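Local coordinates for protein acyl-coenzyme A oxidase acox-1.1 (Caenorhabditis elegans, PDB 5K3H) that catalyses the FAD-dependent desaturation of acyl-CoAs to (2E)-enoyl-CoAs with release of hydrogen peroxide, the first step of peroxisomal beta-oxidation, at residues 229-234 against 256-261. Sequence-based numbering, arbitrary orientation.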
# COMPACT_ATOMS: atom_id res chain seq x y z
N LYS B 229 -36.11 5.75 12.33
CA LYS B 229 -35.39 6.84 12.95
C LYS B 229 -34.75 6.37 14.26
O LYS B 229 -35.18 5.36 14.85
CB LYS B 229 -36.34 8.01 13.22
CG LYS B 229 -36.91 8.64 11.98
CD LYS B 229 -38.05 9.57 12.32
CE LYS B 229 -38.65 10.20 11.06
NZ LYS B 229 -39.71 11.22 11.33
N PRO B 230 -33.71 7.04 14.75
CA PRO B 230 -33.04 6.58 15.98
C PRO B 230 -33.97 6.65 17.18
O PRO B 230 -34.60 7.68 17.42
CB PRO B 230 -31.86 7.55 16.12
CG PRO B 230 -31.60 8.05 14.73
CD PRO B 230 -32.93 8.07 14.03
N LEU B 231 -34.00 5.57 17.98
CA LEU B 231 -34.82 5.52 19.18
C LEU B 231 -34.31 6.50 20.25
O LEU B 231 -33.15 6.91 20.22
CB LEU B 231 -34.88 4.10 19.73
CG LEU B 231 -35.61 3.08 18.85
CD1 LEU B 231 -35.51 1.65 19.38
CD2 LEU B 231 -37.07 3.49 18.67
N PRO B 232 -35.17 6.92 21.18
CA PRO B 232 -34.73 7.93 22.17
C PRO B 232 -33.54 7.46 22.99
O PRO B 232 -33.50 6.33 23.47
CB PRO B 232 -35.98 8.15 23.03
CG PRO B 232 -37.10 7.78 22.16
CD PRO B 232 -36.61 6.62 21.34
N GLY B 233 -32.57 8.35 23.14
CA GLY B 233 -31.35 8.03 23.86
C GLY B 233 -30.27 7.43 23.00
O GLY B 233 -29.21 7.07 23.54
N ILE B 234 -30.52 7.28 21.70
CA ILE B 234 -29.58 6.66 20.76
C ILE B 234 -28.96 7.75 19.90
O ILE B 234 -29.66 8.42 19.12
CB ILE B 234 -30.28 5.62 19.88
CG1 ILE B 234 -30.79 4.48 20.76
CG2 ILE B 234 -29.37 5.16 18.76
CD1 ILE B 234 -29.71 3.66 21.39
N ASN B 256 -27.65 7.26 25.98
CA ASN B 256 -27.93 8.16 27.11
C ASN B 256 -28.92 7.44 28.02
O ASN B 256 -30.14 7.57 27.87
CB ASN B 256 -28.49 9.50 26.62
CG ASN B 256 -28.66 10.51 27.75
OD1 ASN B 256 -28.13 10.33 28.86
ND2 ASN B 256 -29.36 11.63 27.45
N ASN B 257 -28.39 6.66 28.97
CA ASN B 257 -29.17 5.88 29.92
C ASN B 257 -30.32 5.14 29.22
O ASN B 257 -31.50 5.32 29.53
CB ASN B 257 -29.67 6.77 31.07
CG ASN B 257 -28.53 7.23 31.99
OD1 ASN B 257 -27.77 6.40 32.53
ND2 ASN B 257 -28.39 8.55 32.17
N TYR B 258 -29.94 4.30 28.24
CA TYR B 258 -30.87 3.63 27.34
C TYR B 258 -31.29 2.28 27.92
O TYR B 258 -30.44 1.40 28.12
CB TYR B 258 -30.22 3.45 25.97
CG TYR B 258 -31.09 2.89 24.87
CD1 TYR B 258 -32.01 3.68 24.20
CD2 TYR B 258 -30.96 1.56 24.48
CE1 TYR B 258 -32.79 3.16 23.18
CE2 TYR B 258 -31.73 1.03 23.47
CZ TYR B 258 -32.64 1.83 22.82
OH TYR B 258 -33.40 1.28 21.80
N ARG B 259 -32.59 2.08 28.11
CA ARG B 259 -33.13 0.95 28.87
C ARG B 259 -33.63 -0.17 27.96
O ARG B 259 -34.41 0.06 27.03
CB ARG B 259 -34.27 1.42 29.77
CG ARG B 259 -33.79 2.32 30.89
CD ARG B 259 -34.90 2.76 31.86
NE ARG B 259 -34.28 3.39 33.01
CZ ARG B 259 -34.10 2.81 34.20
NH1 ARG B 259 -34.54 1.58 34.43
NH2 ARG B 259 -33.49 3.49 35.16
N ILE B 260 -33.19 -1.40 28.26
CA ILE B 260 -33.63 -2.61 27.56
C ILE B 260 -34.02 -3.65 28.62
O ILE B 260 -33.52 -3.60 29.76
CB ILE B 260 -32.54 -3.14 26.59
CG1 ILE B 260 -31.27 -3.55 27.33
CG2 ILE B 260 -32.21 -2.10 25.53
CD1 ILE B 260 -30.19 -4.10 26.42
N PRO B 261 -34.92 -4.59 28.29
CA PRO B 261 -35.33 -5.60 29.27
C PRO B 261 -34.17 -6.47 29.75
O PRO B 261 -33.15 -6.61 29.08
CB PRO B 261 -36.36 -6.45 28.51
CG PRO B 261 -36.85 -5.55 27.40
CD PRO B 261 -35.73 -4.62 27.06
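The amide N of Asn256 donates to the carbonyl O of Gly233 at 2.9 Å, a fairly straight bond (156° at the hydrogen). Gly233 is the third residue of a type II beta turn, closed by Ile234 N to Leu231 O at 3.0 Å. Its phi of 88° would jam a CB against the carbonyl O of Pro232. The Tyr258 ring packs against the turn: its CG stands anti to the backbone N (chi1 -174°), which carries the ring there. Over one face, Ile234 CD1 lies 3.5 Å from the ring centroid and almost on the normal, a CH-pi contact. At the ring edge, in plane, Pro232 O comes 3.1 Å from Tyr258 CD1, while Leu231 CB and CD1 reach the hydroxyl end, which also makes a weak hydrogen bond to Pro221 O. An alanine in place of Tyr258 would probably open a gap beside Ile234 and Leu231 and leave Pro221 O without that weak mate. Tyr258 and Asn257 both face Leu178, so the strand enters its antiparallel pairing with 175-179 through a G1 beta bulge, in the beta domain characteristic of the acyl-CoA oxidase and dehydrogenase fold.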